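PDB 3VSN: Non-sulfated chondroitin lyase E66 from Autographa californica nucleopolyhedrovirus, which cleaves non-sulfated chondroitin as a lyase in the viral envelope and is essential for oral infectivity, perhaps by digesting the chondroitin barrier of the host midgut. Local coordinates for residues 226-231 with 241-246; 454-459 with 574-579; 633-638 with 643-648. All coordinates share one frame; numbering follows the deposited sequence.

Interaction 1. Residues 226-231 with 241-246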
# COMPACT_ATOMS: atom_id res chain seq x y z
N ILE A 226 -7.84 -13.50 13.01
CA ILE A 226 -7.64 -12.06 13.20
C ILE A 226 -6.51 -11.69 14.18
O ILE A 226 -6.28 -10.50 14.44
CB ILE A 226 -8.93 -11.33 13.64
CG1 ILE A 226 -9.40 -11.83 15.02
CG2 ILE A 226 -10.02 -11.46 12.58
CD1 ILE A 226 -10.48 -10.98 15.66
N ALA A 227 -5.82 -12.69 14.72
CA ALA A 227 -4.77 -12.43 15.71
C ALA A 227 -3.63 -11.61 15.11
O ALA A 227 -3.12 -10.69 15.75
CB ALA A 227 -4.25 -13.73 16.31
N PHE A 228 -3.28 -11.93 13.87
CA PHE A 228 -2.16 -11.31 13.15
C PHE A 228 -0.86 -11.27 13.97
O PHE A 228 -0.30 -10.20 14.19
CB PHE A 228 -2.53 -9.93 12.59
CG PHE A 228 -3.53 -10.00 11.46
CD1 PHE A 228 -3.14 -10.45 10.20
CD2 PHE A 228 -4.85 -9.62 11.66
CE1 PHE A 228 -4.05 -10.53 9.16
CE2 PHE A 228 -5.77 -9.70 10.62
CZ PHE A 228 -5.37 -10.15 9.37
N PRO A 229 -0.39 -12.45 14.43
CA PRO A 229 0.90 -12.47 15.12
C PRO A 229 2.00 -12.15 14.11
O PRO A 229 1.81 -12.36 12.91
CB PRO A 229 1.02 -13.92 15.59
CG PRO A 229 0.23 -14.70 14.58
CD PRO A 229 -0.93 -13.81 14.22
N TYR A 230 3.13 -11.63 14.58
CA TYR A 230 4.28 -11.47 13.70
C TYR A 230 4.76 -12.85 13.24
O TYR A 230 4.82 -13.79 14.03
CB TYR A 230 5.42 -10.74 14.40
CG TYR A 230 5.09 -9.33 14.84
CD1 TYR A 230 4.96 -8.29 13.92
CD2 TYR A 230 4.93 -9.03 16.20
CE1 TYR A 230 4.67 -7.00 14.32
CE2 TYR A 230 4.64 -7.74 16.62
CZ TYR A 230 4.51 -6.73 15.68
OH TYR A 230 4.21 -5.46 16.09
N VAL A 231 5.06 -12.97 11.95
CA VAL A 231 5.63 -14.20 11.39
C VAL A 231 7.00 -13.88 10.81
O VAL A 231 7.29 -12.73 10.50
CB VAL A 231 4.70 -14.86 10.34
CG1 VAL A 231 3.36 -15.23 10.95
CG2 VAL A 231 4.51 -13.97 9.11
N SER A 241 6.43 -5.41 10.23
CA SER A 241 5.12 -4.86 9.87
C SER A 241 4.96 -4.48 8.40
O SER A 241 4.64 -3.34 8.06
CB SER A 241 4.74 -3.69 10.79
OG SER A 241 4.37 -4.16 12.07
N ILE A 242 5.21 -5.46 7.53
CA ILE A 242 4.78 -5.40 6.14
C ILE A 242 3.96 -6.67 5.92
O ILE A 242 4.37 -7.76 6.36
CB ILE A 242 5.97 -5.33 5.16
CG1 ILE A 242 6.72 -3.99 5.29
CG2 ILE A 242 5.53 -5.57 3.71
CD1 ILE A 242 5.90 -2.75 4.96
N TYR A 243 2.80 -6.54 5.27
CA TYR A 243 1.96 -7.71 5.05
C TYR A 243 2.37 -8.51 3.82
O TYR A 243 2.44 -7.97 2.71
CB TYR A 243 0.46 -7.38 5.01
CG TYR A 243 -0.33 -8.64 5.20
CD1 TYR A 243 -0.77 -9.40 4.11
CD2 TYR A 243 -0.57 -9.14 6.48
CE1 TYR A 243 -1.45 -10.59 4.29
CE2 TYR A 243 -1.25 -10.33 6.67
CZ TYR A 243 -1.69 -11.05 5.58
OH TYR A 243 -2.36 -12.23 5.78
N ILE A 244 2.61 -9.80 4.03
CA ILE A 244 3.02 -10.71 2.97
C ILE A 244 1.90 -11.70 2.67
O ILE A 244 1.35 -12.32 3.58
CB ILE A 244 4.34 -11.44 3.34
CG1 ILE A 244 5.47 -10.43 3.62
CG2 ILE A 244 4.74 -12.47 2.28
CD1 ILE A 244 5.82 -9.50 2.47
N ASP A 245 1.55 -11.82 1.39
CA ASP A 245 0.54 -12.77 0.93
C ASP A 245 1.10 -13.58 -0.23
O ASP A 245 2.16 -13.23 -0.77
CB ASP A 245 -0.72 -12.02 0.50
CG ASP A 245 -2.00 -12.84 0.68
OD1 ASP A 245 -1.93 -14.05 0.97
OD2 ASP A 245 -3.09 -12.25 0.52
N HIS A 246 0.42 -14.67 -0.60
CA HIS A 246 0.87 -15.55 -1.69
C HIS A 246 2.28 -16.04 -1.45
O HIS A 246 3.10 -16.09 -2.38
CB HIS A 246 0.73 -14.86 -3.04
CG HIS A 246 -0.70 -14.72 -3.51
ND1 HIS A 246 -1.03 -14.45 -4.78
CD2 HIS A 246 -1.91 -14.84 -2.81
CE1 HIS A 246 -2.37 -14.39 -4.91
NE2 HIS A 246 -2.91 -14.63 -3.70
O HOH W 1 5.53 -3.38 14.33
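Phe228 and Tyr243 meet in the alpha-helical lyase domain, at a small mixed beta sheet just ahead of the catalytic His246. Strand 236-238 runs between strands 230-231 and 243-245 of that sheet, and the side chains of Phe228 and Tyr230 reach the 241-246 segment. The apolar part of the contact is this one aromatic pair. The two side chains cross at about a right angle, and the closest atoms are Phe228 CE1 and Tyr243 CE2, 3.8 Å apart. Tyr243 turns its ring to the phenylalanine because CG lies opposite the backbone N (chi1 -163°). Both rings also rest on Leu255 of helix 253-258, and Phe228 touches Tyr254, the catalytic proton donor. Tyr243 comes within about 3 Å of Tyr254 between nearest side-chain atoms, so the pair lies beside the catalytic proton donor. His246, which acts as proton acceptor, ends the segment and is hydrogen-bonded through ND1 to Glu350, a residue important for activity.

The polar part lies at the other end. No direct hydrogen bond joins the two segments; the serine hydroxyl approaches the edge of the tyrosine ring in its plane, with Ser241 OG 3.6 Å from Tyr230 CE1. Ser241 OG is also hydrogen-bonded to the carbonyl of Gly278 in helix 276-284. A water closes the gap between the hydroxyls, lying 3.0 Å from Tyr230 OH and 2.7 Å from Ser241 OG.

Interaction 2. Residues 454-459 with 574-579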
# COMPACT_ATOMS: atom_id res chain seq x y z
N PHE A 454 16.59 12.54 -3.51
CA PHE A 454 17.76 12.32 -4.34
C PHE A 454 17.75 10.87 -4.82
O PHE A 454 17.44 9.97 -4.05
CB PHE A 454 19.02 12.61 -3.50
CG PHE A 454 20.30 12.06 -4.08
CD1 PHE A 454 20.76 10.79 -3.71
CD2 PHE A 454 21.06 12.81 -4.95
CE1 PHE A 454 21.95 10.29 -4.21
CE2 PHE A 454 22.25 12.32 -5.46
CZ PHE A 454 22.70 11.06 -5.10
N GLN A 455 18.06 10.66 -6.10
CA GLN A 455 18.15 9.32 -6.67
C GLN A 455 19.41 9.17 -7.51
O GLN A 455 19.63 9.94 -8.45
CB GLN A 455 16.91 8.98 -7.51
CG GLN A 455 16.99 7.65 -8.27
CD GLN A 455 17.06 6.43 -7.35
OE1 GLN A 455 16.46 6.42 -6.28
NE2 GLN A 455 17.79 5.40 -7.77
N LEU A 456 20.24 8.19 -7.17
CA LEU A 456 21.39 7.83 -7.98
C LEU A 456 21.31 6.34 -8.32
O LEU A 456 21.22 5.51 -7.43
CB LEU A 456 22.70 8.13 -7.25
CG LEU A 456 24.00 7.53 -7.84
CD1 LEU A 456 24.33 8.13 -9.20
CD2 LEU A 456 25.17 7.69 -6.88
N TYR A 457 21.34 6.02 -9.61
CA TYR A 457 21.59 4.66 -10.04
C TYR A 457 23.01 4.62 -10.58
O TYR A 457 23.41 5.49 -11.34
CB TYR A 457 20.66 4.25 -11.19
CG TYR A 457 19.23 3.92 -10.86
CD1 TYR A 457 18.89 2.75 -10.16
CD2 TYR A 457 18.20 4.73 -11.32
CE1 TYR A 457 17.55 2.43 -9.91
CE2 TYR A 457 16.87 4.42 -11.07
CZ TYR A 457 16.55 3.27 -10.37
OH TYR A 457 15.22 2.98 -10.13
N TYR A 458 23.77 3.61 -10.17
CA TYR A 458 25.06 3.34 -10.81
C TYR A 458 25.22 1.84 -11.03
O TYR A 458 24.46 1.04 -10.48
CB TYR A 458 26.22 3.94 -10.01
CG TYR A 458 26.47 3.30 -8.66
CD1 TYR A 458 25.85 3.79 -7.51
CD2 TYR A 458 27.35 2.23 -8.53
CE1 TYR A 458 26.09 3.21 -6.27
CE2 TYR A 458 27.59 1.64 -7.30
CZ TYR A 458 26.96 2.14 -6.17
OH TYR A 458 27.19 1.56 -4.94
N ASN A 459 26.22 1.47 -11.83
CA ASN A 459 26.42 0.07 -12.24
C ASN A 459 25.14 -0.55 -12.82
O ASN A 459 24.84 -1.72 -12.56
CB ASN A 459 26.98 -0.78 -11.09
CG ASN A 459 28.39 -0.39 -10.71
OD1 ASN A 459 29.02 0.46 -11.34
ND2 ASN A 459 28.90 -1.01 -9.66
N GLU A 574 31.86 3.85 -5.45
CA GLU A 574 30.69 3.54 -4.62
C GLU A 574 30.57 4.34 -3.31
O GLU A 574 29.59 4.19 -2.59
CB GLU A 574 30.58 2.04 -4.32
CG GLU A 574 30.60 1.14 -5.55
CD GLU A 574 30.11 -0.26 -5.26
OE1 GLU A 574 30.95 -1.19 -5.23
OE2 GLU A 574 28.89 -0.44 -5.04
N ASN A 575 31.55 5.18 -3.02
CA ASN A 575 31.53 6.00 -1.81
C ASN A 575 30.84 7.33 -2.10
O ASN A 575 31.49 8.31 -2.46
CB ASN A 575 32.96 6.19 -1.27
CG ASN A 575 32.99 6.61 0.19
OD1 ASN A 575 32.19 6.17 1.01
ND2 ASN A 575 33.95 7.46 0.52
N ILE A 576 29.51 7.35 -1.95
CA ILE A 576 28.69 8.51 -2.33
C ILE A 576 28.19 9.31 -1.13
O ILE A 576 27.36 8.83 -0.35
CB ILE A 576 27.47 8.09 -3.20
CG1 ILE A 576 27.90 7.20 -4.38
CG2 ILE A 576 26.69 9.32 -3.68
CD1 ILE A 576 28.92 7.83 -5.32
N TYR A 577 28.67 10.54 -1.03
CA TYR A 577 28.30 11.45 0.05
C TYR A 577 27.29 12.48 -0.45
O TYR A 577 27.54 13.19 -1.42
CB TYR A 577 29.58 12.12 0.60
CG TYR A 577 29.41 13.37 1.47
CD1 TYR A 577 28.36 13.48 2.39
CD2 TYR A 577 30.33 14.41 1.39
CE1 TYR A 577 28.22 14.61 3.19
CE2 TYR A 577 30.20 15.55 2.18
CZ TYR A 577 29.15 15.64 3.07
OH TYR A 577 29.02 16.77 3.86
N VAL A 578 26.13 12.55 0.22
CA VAL A 578 25.11 13.54 -0.10
C VAL A 578 24.98 14.53 1.06
O VAL A 578 24.71 14.14 2.20
CB VAL A 578 23.73 12.91 -0.40
CG1 VAL A 578 22.72 13.98 -0.79
CG2 VAL A 578 23.85 11.87 -1.51
N ASN A 579 25.20 15.80 0.77
CA ASN A 579 24.94 16.86 1.73
C ASN A 579 23.74 17.67 1.24
O ASN A 579 23.84 18.42 0.27
CB ASN A 579 26.18 17.76 1.92
CG ASN A 579 26.00 18.78 3.03
OD1 ASN A 579 24.92 18.93 3.60
ND2 ASN A 579 27.08 19.51 3.34
O HOH W 2 27.24 2.76 -2.39
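Tyr458 and Glu574 bury the most surface in this contact between two antiparallel beta sheets of the beta-sandwich region, where strand 452-461 faces strand 575-579. The touching parts, 454-458 and 574-578, run 168° apart, but their nearest CA atoms are more than 8 Å from each other, so side chains rather than backbone bonds fill the interface. The Tyr458 hydroxyl donates a hydrogen bond to the carboxylate, OH 2.6 Å from Glu574 OE2. The bond uses the anti lone pair of that oxygen, the one turned away from OE1, and the ring and carboxylate planes stand 69° apart. The glutamate chain extends across the end of the ring, its CG 3.5 Å from Tyr458 CE2. Lys443 of the adjoining strand 440-449 forms a salt bridge with the same OE2, so one carboxylate oxygen takes both a phenol and an ammonium group, which would probably favour the ionised acid. A water donates to Tyr458 OH and to the carbonyl O of Glu574, tying the hydroxyl to the backbone as well.

Beyond this polar end the interface is hydrocarbon. Leu456 and Ile576 reach toward each other tip to tip, CD2 of the leucine 3.7 Å from CG1 of the isoleucine. Val578 lies over one face of the Phe454 ring in a CH-pi contact, its CG2 3.9 Å from the ring centroid and 19° off the normal.

Interaction 3. Residues 633-638 with 643-648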
# COMPACT_ATOMS: atom_id res chain seq x y z
N PRO A 633 26.75 4.72 21.61
CA PRO A 633 25.72 3.81 21.09
C PRO A 633 24.37 4.02 21.77
O PRO A 633 24.31 4.21 22.99
CB PRO A 633 26.27 2.43 21.44
CG PRO A 633 27.10 2.66 22.66
CD PRO A 633 27.73 4.01 22.46
N SER A 634 23.29 3.99 20.98
CA SER A 634 21.94 4.18 21.51
C SER A 634 21.15 2.87 21.61
O SER A 634 20.38 2.67 22.55
CB SER A 634 21.16 5.19 20.67
OG SER A 634 21.78 6.47 20.72
N ASN A 635 21.32 1.98 20.63
CA ASN A 635 20.57 0.73 20.59
C ASN A 635 21.48 -0.47 20.34
O ASN A 635 21.04 -1.52 19.85
CB ASN A 635 19.46 0.82 19.52
CG ASN A 635 20.01 0.76 18.10
OD1 ASN A 635 21.20 1.00 17.87
ND2 ASN A 635 19.14 0.43 17.15
N CYS A 636 22.75 -0.30 20.66
CA CYS A 636 23.74 -1.34 20.42
C CYS A 636 24.81 -1.28 21.51
O CYS A 636 24.79 -0.37 22.34
CB CYS A 636 24.34 -1.21 19.01
SG CYS A 636 24.96 0.44 18.57
N PHE A 637 25.72 -2.25 21.52
CA PHE A 637 26.72 -2.33 22.58
C PHE A 637 28.06 -2.82 22.04
O PHE A 637 28.10 -3.56 21.06
CB PHE A 637 26.23 -3.24 23.73
CG PHE A 637 26.08 -4.69 23.34
CD1 PHE A 637 24.95 -5.14 22.66
CD2 PHE A 637 27.07 -5.62 23.67
CE1 PHE A 637 24.81 -6.47 22.31
CE2 PHE A 637 26.93 -6.96 23.33
CZ PHE A 637 25.80 -7.39 22.64
N VAL A 638 29.15 -2.39 22.69
CA VAL A 638 30.50 -2.77 22.29
C VAL A 638 30.65 -4.29 22.31
O VAL A 638 30.39 -4.94 23.32
CB VAL A 638 31.59 -2.11 23.18
CG1 VAL A 638 32.97 -2.65 22.85
CG2 VAL A 638 31.57 -0.60 23.02
N PHE A 643 30.33 -2.68 17.36
CA PHE A 643 29.09 -2.73 18.12
C PHE A 643 28.17 -3.82 17.60
O PHE A 643 28.20 -4.16 16.42
CB PHE A 643 28.35 -1.40 18.04
CG PHE A 643 29.11 -0.24 18.60
CD1 PHE A 643 29.00 0.10 19.95
CD2 PHE A 643 29.92 0.53 17.78
CE1 PHE A 643 29.71 1.18 20.46
CE2 PHE A 643 30.63 1.61 18.29
CZ PHE A 643 30.52 1.94 19.63
N LYS A 644 27.33 -4.34 18.49
CA LYS A 644 26.35 -5.35 18.14
C LYS A 644 24.98 -4.82 18.55
O LYS A 644 24.85 -4.20 19.60
CB LYS A 644 26.66 -6.65 18.89
CG LYS A 644 25.70 -7.80 18.65
CD LYS A 644 26.22 -9.04 19.36
CE LYS A 644 25.19 -10.16 19.39
NZ LYS A 644 25.01 -10.74 18.03
N LEU A 645 23.97 -5.06 17.71
CA LEU A 645 22.61 -4.61 18.00
C LEU A 645 22.07 -5.20 19.31
O LEU A 645 22.26 -6.38 19.57
CB LEU A 645 21.67 -4.98 16.85
CG LEU A 645 21.89 -4.30 15.50
CD1 LEU A 645 21.04 -4.96 14.43
CD2 LEU A 645 21.61 -2.80 15.56
N ASN A 646 21.42 -4.36 20.12
CA ASN A 646 20.74 -4.83 21.33
C ASN A 646 19.67 -5.86 21.00
O ASN A 646 19.50 -6.84 21.72
CB ASN A 646 20.12 -3.67 22.11
CG ASN A 646 21.15 -2.79 22.80
OD1 ASN A 646 22.32 -3.14 22.90
ND2 ASN A 646 20.71 -1.63 23.29
N ASN A 647 18.95 -5.63 19.90
CA ASN A 647 17.86 -6.50 19.47
C ASN A 647 17.67 -6.39 17.97
O ASN A 647 17.29 -5.34 17.46
CB ASN A 647 16.56 -6.13 20.21
CG ASN A 647 15.41 -7.08 19.88
OD1 ASN A 647 15.57 -8.06 19.16
ND2 ASN A 647 14.22 -6.77 20.41
N SER A 648 17.92 -7.48 17.26
CA SER A 648 17.78 -7.48 15.81
C SER A 648 16.49 -8.16 15.33
O SER A 648 16.35 -8.44 14.14
CB SER A 648 18.99 -8.14 15.16
OG SER A 648 19.06 -9.51 15.51
O HOH W 3 18.95 -2.88 18.64
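Phe637 and Lys644 form the antiparallel hydrogen-bonded pair of a beta hairpin, strands 636-639 and 642-645, with Phe637 N 2.9 Å from Lys644 O and Lys644 N 2.8 Å from Phe637 O. Past the strands, Asn646 N donates to Asn635 O and prolongs the pairing. A water placed to donate to Asn635 O and to accept from Asn647 N probably adds a link there.

On the more exposed face, Phe637 and Lys644 lie side by side and point the same way. The lysine CB sits over the phenylalanine ring in a CH-pi contact, 4.2 Å from the centroid, and CD follows alongside CZ. The lysine ammonium end has a cation-pi partner in Tyr639. At the edge of the same ring the Asn646 amide lies nearly parallel to it, the planes 21° apart, and brings OD1 to 3.3 Å from Phe637 CD1.

On the other side Phe643 is buried. Its chi1 of -61°, with CG opposite the carbonyl carbon, brings the ring back toward the first strand, where Val638 CG2 lies 3.6 Å from Phe643 CE1. Pro633 crosses that ring at about a right angle. Phe614 of helix 614-623 and Phe656 of strand 654-658 meet Phe643 edge-to-face. Asn635 OD1 accepts from the backbone N of Ile655, and its ND2 donates to the backbone O of Gln653. Cys636 makes an oblique sulfur-aromatic contact, its SG 4.9 Å from the centroid of the Phe643 ring.

The three contacts lie apart, following one another along the chain. Interaction 1 belongs to the helical lyase domain and is buried close to catalytic residues, whereas interactions 2 and 3 lie in the beta-rich part, away from the annotated sites, with centres about 27 Å apart. Interaction 2 is also buried, but it joins two sheets whose strands are far apart in sequence; interaction 3 pairs neighbouring strands of one hairpin and is partly exposed. Chemistry follows place: interaction 1 has one aromatic contact and a water bridge, interaction 2 combines hydrocarbon packing with a charged hydrogen bond, and interaction 3 alone has backbone hydrogen bonds between its segments.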